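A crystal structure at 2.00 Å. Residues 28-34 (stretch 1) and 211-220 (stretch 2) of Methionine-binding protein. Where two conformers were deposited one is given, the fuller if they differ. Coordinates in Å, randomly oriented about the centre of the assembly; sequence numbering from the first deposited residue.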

ATOM      1  N   ARG A  28      12.115  -7.697 -23.449  0.52 14.73           N
ATOM      2  CA  ARG A  28      13.501  -7.747 -22.999  0.52 15.19           C
ATOM      3  C   ARG A  28      13.893  -9.102 -22.413  0.52 15.78           C
ATOM      4  O   ARG A  28      15.068  -9.465 -22.414  0.52 15.05           O
ATOM      5  CB  ARG A  28      13.766  -6.645 -21.967  0.52 16.95           C
ATOM      6  CG  ARG A  28      13.581  -5.231 -22.501  0.52 21.80           C
ATOM      7  CD  ARG A  28      14.666  -4.872 -23.505  0.52 26.98           C
ATOM      8  NE  ARG A  28      14.588  -3.471 -23.917  0.52 31.82           N
ATOM      9  CZ  ARG A  28      13.889  -3.035 -24.961  0.52 34.96           C
ATOM     10  NH1 ARG A  28      13.200  -3.888 -25.706  0.52 39.56           N
ATOM     11  NH2 ARG A  28      13.877  -1.743 -25.262  0.52 35.59           N
ATOM     12  N   TYR A  29      12.913  -9.841 -21.905  1.00 14.97           N
ATOM     13  CA  TYR A  29      13.193 -11.136 -21.283  1.00 13.59           C
ATOM     14  C   TYR A  29      12.575 -12.325 -22.008  1.00 12.01           C
ATOM     15  O   TYR A  29      12.807 -13.469 -21.621  1.00 12.16           O
ATOM     16  CB  TYR A  29      12.730 -11.160 -19.821  1.00 11.27           C
ATOM     17  CG  TYR A  29      13.441 -10.170 -18.939  1.00 14.83           C
ATOM     18  CD1 TYR A  29      13.104  -8.824 -18.966  1.00 15.21           C
ATOM     19  CD2 TYR A  29      14.443 -10.581 -18.070  1.00 18.13           C
ATOM     20  CE1 TYR A  29      13.751  -7.910 -18.154  1.00 17.57           C
ATOM     21  CE2 TYR A  29      15.092  -9.675 -17.252  1.00 17.94           C
ATOM     22  CZ  TYR A  29      14.742  -8.347 -17.298  1.00 17.42           C
ATOM     23  OH  TYR A  29      15.389  -7.447 -16.492  1.00 17.87           O
ATOM     24  N   GLY A  30      11.782 -12.059 -23.039  1.00 12.83           N
ATOM     25  CA  GLY A  30      11.071 -13.113 -23.739  1.00 12.31           C
ATOM     26  C   GLY A  30      10.100 -13.855 -22.836  1.00 17.05           C
ATOM     27  O   GLY A  30       9.797 -15.028 -23.067  1.00 13.08           O
ATOM     28  N   LEU A  31       9.596 -13.169 -21.811  1.00 15.45           N
ATOM     29  CA  LEU A  31       8.730 -13.800 -20.810  1.00 15.32           C
ATOM     30  C   LEU A  31       7.278 -13.334 -20.943  1.00 14.10           C
ATOM     31  O   LEU A  31       7.013 -12.135 -21.015  1.00 14.25           O
ATOM     32  CB  LEU A  31       9.250 -13.481 -19.402  1.00 14.30           C
ATOM     33  CG  LEU A  31       8.549 -14.107 -18.190  1.00 17.84           C
ATOM     34  CD1 LEU A  31       8.784 -15.612 -18.159  1.00 16.87           C
ATOM     35  CD2 LEU A  31       9.040 -13.462 -16.904  1.00 18.97           C
ATOM     36  N   HIS A  32       6.350 -14.289 -20.973  1.00 12.14           N
ATOM     37  CA  HIS A  32       4.927 -13.995 -21.070  1.00 15.76           C
ATOM     38  C   HIS A  32       4.317 -13.883 -19.682  1.00 20.82           C
ATOM     39  O   HIS A  32       4.345 -14.836 -18.899  1.00 20.09           O
ATOM     40  CB  HIS A  32       4.189 -15.091 -21.841  1.00 14.47           C
ATOM     41  CG  HIS A  32       4.533 -15.141 -23.295  1.00 18.41           C
ATOM     42  ND1 HIS A  32       4.067 -14.213 -24.200  1.00 22.66           N
ATOM     43  CD2 HIS A  32       5.295 -16.009 -24.002  1.00 20.88           C
ATOM     44  CE1 HIS A  32       4.529 -14.506 -25.405  1.00 24.00           C
ATOM     45  NE2 HIS A  32       5.274 -15.591 -25.312  1.00 24.92           N
ATOM     46  N   VAL A  33       3.760 -12.716 -19.395  1.00 15.88           N
ATOM     47  CA  VAL A  33       3.144 -12.440 -18.106  1.00 14.95           C
ATOM     48  C   VAL A  33       1.664 -12.142 -18.296  1.00 15.90           C
ATOM     49  O   VAL A  33       1.295 -11.265 -19.072  1.00 16.97           O
ATOM     50  CB  VAL A  33       3.793 -11.229 -17.439  1.00 17.29           C
ATOM     51  CG1 VAL A  33       3.034 -10.857 -16.166  1.00 20.63           C
ATOM     52  CG2 VAL A  33       5.269 -11.508 -17.141  1.00 18.47           C
ATOM     53  N   ASN A  34       0.820 -12.885 -17.594  1.00 16.83           N
ATOM     54  CA  ASN A  34      -0.614 -12.637 -17.603  1.00 19.57           C
ATOM     55  C   ASN A  34      -1.036 -11.968 -16.293  1.00 17.57           C
ATOM     56  O   ASN A  34      -0.872 -12.541 -15.216  1.00 14.59           O
ATOM     57  CB  ASN A  34      -1.371 -13.950 -17.810  1.00 21.43           C
ATOM     58  CG  ASN A  34      -2.873 -13.747 -17.950  1.00 29.02           C
ATOM     59  OD1 ASN A  34      -3.349 -12.630 -18.150  1.00 32.11           O
ATOM     60  ND2 ASN A  34      -3.628 -14.840 -17.852  1.00 32.86           N
ATOM     61  N   PRO A 211      13.544 -18.738 -11.731  1.00 15.83           N
ATOM     62  CA  PRO A 211      14.187 -17.644 -12.469  1.00 17.55           C
ATOM     63  C   PRO A 211      13.183 -16.741 -13.186  1.00 15.50           C
ATOM     64  O   PRO A 211      13.430 -15.553 -13.313  1.00 16.38           O
ATOM     65  CB  PRO A 211      15.072 -18.376 -13.489  1.00 17.65           C
ATOM     66  CG  PRO A 211      14.442 -19.714 -13.649  1.00 18.78           C
ATOM     67  CD  PRO A 211      13.898 -20.060 -12.282  1.00 17.13           C
ATOM     68  N   ARG A 212      12.062 -17.288 -13.636  1.00 15.50           N
ATOM     69  CA  ARG A 212      11.068 -16.460 -14.323  1.00 17.67           C
ATOM     70  C   ARG A 212      10.393 -15.478 -13.367  1.00 17.75           C
ATOM     71  O   ARG A 212      10.086 -14.343 -13.740  1.00 17.91           O
ATOM     72  CB  ARG A 212      10.030 -17.338 -15.019  1.00 17.71           C
ATOM     73  CG  ARG A 212      10.635 -18.333 -15.987  1.00 21.80           C
ATOM     74  CD  ARG A 212       9.716 -19.523 -16.154  1.00 30.99           C
ATOM     75  NE  ARG A 212       8.598 -19.220 -17.034  1.00 39.87           N
ATOM     76  CZ  ARG A 212       7.424 -19.840 -16.985  1.00 44.86           C
ATOM     77  NH1 ARG A 212       7.209 -20.787 -16.084  1.00 45.05           N
ATOM     78  NH2 ARG A 212       6.460 -19.504 -17.833  1.00 47.61           N
ATOM     79  N   LEU A 213      10.152 -15.915 -12.136  1.00 15.29           N
ATOM     80  CA  LEU A 213       9.597 -15.018 -11.124  1.00 16.99           C
ATOM     81  C   LEU A 213      10.615 -13.951 -10.695  1.00 16.22           C
ATOM     82  O   LEU A 213      10.255 -12.793 -10.474  1.00 17.49           O
ATOM     83  CB  LEU A 213       9.075 -15.814  -9.923  1.00 15.99           C
ATOM     84  CG  LEU A 213       8.056 -16.894 -10.305  1.00 15.18           C
ATOM     85  CD1 LEU A 213       7.543 -17.653  -9.085  1.00 16.38           C
ATOM     86  CD2 LEU A 213       6.898 -16.271 -11.081  1.00 19.93           C
ATOM     87  N   LYS A 214      11.883 -14.339 -10.585  1.00 18.67           N
ATOM     88  CA  LYS A 214      12.950 -13.379 -10.314  1.00 18.15           C
ATOM     89  C   LYS A 214      13.065 -12.352 -11.441  1.00 18.40           C
ATOM     90  O   LYS A 214      13.358 -11.185 -11.202  1.00 17.84           O
ATOM     91  CB  LYS A 214      14.294 -14.088 -10.133  1.00 20.77           C
ATOM     92  CG  LYS A 214      14.412 -14.931  -8.870  1.00 29.32           C
ATOM     93  CD  LYS A 214      15.831 -15.478  -8.731  1.00 37.35           C
ATOM     94  CE  LYS A 214      16.010 -16.276  -7.452  1.00 45.99           C
ATOM     95  NZ  LYS A 214      17.401 -16.802  -7.321  1.00 50.18           N
ATOM     96  N   GLN A 215      12.841 -12.795 -12.673  1.00 15.63           N
ATOM     97  CA  GLN A 215      12.877 -11.887 -13.820  1.00 16.95           C
ATOM     98  C   GLN A 215      11.777 -10.825 -13.768  1.00 15.43           C
ATOM     99  O   GLN A 215      11.963  -9.712 -14.250  1.00 18.72           O
ATOM    100  CB  GLN A 215      12.838 -12.673 -15.131  1.00 13.69           C
ATOM    101  CG  GLN A 215      14.147 -13.381 -15.414  1.00 18.90           C
ATOM    102  CD  GLN A 215      14.016 -14.438 -16.496  1.00 26.01           C
ATOM    103  OE1 GLN A 215      13.001 -14.513 -17.184  1.00 26.47           O
ATOM    104  NE2 GLN A 215      15.035 -15.270 -16.635  1.00 31.59           N
ATOM    105  N   LEU A 216      10.646 -11.168 -13.165  0.54 16.00           N
ATOM    106  CA  LEU A 216       9.569 -10.205 -12.979  0.54 16.67           C
ATOM    107  C   LEU A 216      10.015  -9.063 -12.066  0.54 16.58           C
ATOM    108  O   LEU A 216       9.688  -7.900 -12.309  0.54 16.11           O
ATOM    109  CB  LEU A 216       8.329 -10.896 -12.405  0.54 19.02           C
ATOM    110  CG  LEU A 216       7.082 -10.040 -12.205  0.54 21.17           C
ATOM    111  CD1 LEU A 216       6.626  -9.435 -13.526  0.54 22.17           C
ATOM    112  CD2 LEU A 216       5.971 -10.868 -11.576  0.54 23.58           C
ATOM    113  N   VAL A 217      10.762  -9.399 -11.018  1.00 18.59           N
ATOM    114  CA  VAL A 217      11.317  -8.398 -10.116  1.00 17.46           C
ATOM    115  C   VAL A 217      12.282  -7.495 -10.871  1.00 17.36           C
ATOM    116  O   VAL A 217      12.230  -6.274 -10.738  1.00 15.28           O
ATOM    117  CB  VAL A 217      12.040  -9.041  -8.912  1.00 16.31           C
ATOM    118  CG1 VAL A 217      12.779  -7.985  -8.100  1.00 19.29           C
ATOM    119  CG2 VAL A 217      11.048  -9.781  -8.041  1.00 14.70           C
ATOM    120  N   SER A 218      13.157  -8.096 -11.673  1.00 16.40           N
ATOM    121  CA  SER A 218      14.092  -7.317 -12.476  1.00 18.23           C
ATOM    122  C   SER A 218      13.382  -6.359 -13.439  1.00 16.31           C
ATOM    123  O   SER A 218      13.769  -5.195 -13.568  1.00 15.30           O
ATOM    124  CB  SER A 218      15.038  -8.242 -13.243  1.00 19.76           C
ATOM    125  OG  SER A 218      15.740  -9.093 -12.352  1.00 22.46           O
ATOM    126  N   ALA A 219      12.350  -6.849 -14.117  1.00 16.30           N
ATOM    127  CA  ALA A 219      11.570  -6.011 -15.035  1.00 16.11           C
ATOM    128  C   ALA A 219      10.941  -4.815 -14.321  1.00 16.75           C
ATOM    129  O   ALA A 219      10.879  -3.712 -14.872  1.00 17.32           O
ATOM    130  CB  ALA A 219      10.493  -6.835 -15.724  1.00 16.47           C
ATOM    131  N   LEU A 220      10.458  -5.044 -13.101  1.00 14.20           N
ATOM    132  CA  LEU A 220       9.857  -3.985 -12.294  1.00 15.99           C
ATOM    133  C   LEU A 220      10.871  -2.923 -11.852  1.00 18.47           C
ATOM    134  O   LEU A 220      10.485  -1.848 -11.397  1.00 18.14           O
ATOM    135  CB  LEU A 220       9.132  -4.573 -11.078  1.00 15.32           C
ATOM    136  CG  LEU A 220       7.794  -5.229 -11.420  1.00 17.47           C
ATOM    137  CD1 LEU A 220       7.336  -6.208 -10.331  1.00 18.63           C
ATOM    138  CD2 LEU A 220       6.747  -4.153 -11.677  1.00 16.26           C
TER

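Residues 28-34 of the methionine-binding protein leave a helix, turn at a glycine and enter a strand, and in doing so pack against one side of the helix formed by residues 211-220. The two stretches lie at least 181 residues apart in sequence where they touch, and together they bury 372 Å². No hydrogen bond crosses between them; the contact is made by side-chain packing. Arg28, still helical, does not reach the other stretch. Tyr29 points its CA-to-CB bond toward the helix and lays its ring (chi1 m) along Gln215, Ser218 and Ala219, a set spaced by about one helical turn. Its CD2 lies 3.9 Å from Gln215 CG, and Gln215 O sits over one face of the ring. Gln215 O also accepts the helix hydrogen bond from Ala219 N at 2.9 Å. Farther along the ring, Tyr29 CE1 meets Ala219 CB at 4.2 Å, an apolar contact between the ring and the methyl. The hydroxyl reaches Ser218, with Tyr29 OH 3.4 Å from Ser218 CB; this is packing against a carbon and not a polar bond. Gly30 is the first residue to leave helical geometry. Its positive phi (61°), which by itself favours glycine, marks the turn, and it makes no contact with the helix. Leu31 returns to the interface with its CA-to-CB bond toward the helix. It is buried, and its 84 Å² of covered surface nearly equals the 89 Å² of Tyr29, so these two residues carry most of the contact from stretch 1. Leu31 CD2 approaches Arg212 O at 3.4 Å and Gln215 OE1 at 4.1 Å, while Leu31 CD1 lies 3.8 Å from Arg212 NE. The leucine thus packs one methyl by the helix backbone and the other by the arginine side chain. Arg212 O serves the helix itself as acceptor for Leu216 N at 3.3 Å. The CA-to-CB bond of His32 points sideways, and its side chain stays clear of the helix. Val33, at the start of the strand, is buried; its CA-to-CB bond also points sideways, yet Val33 CG2 comes within 4.4 Å of Leu216 CD1. The CA-to-CB bond of Leu216 points away from stretch 1, but the end of its side chain comes nearer and makes this looser apolar contact possible. Asn34 continues the strand out of reach of the helix.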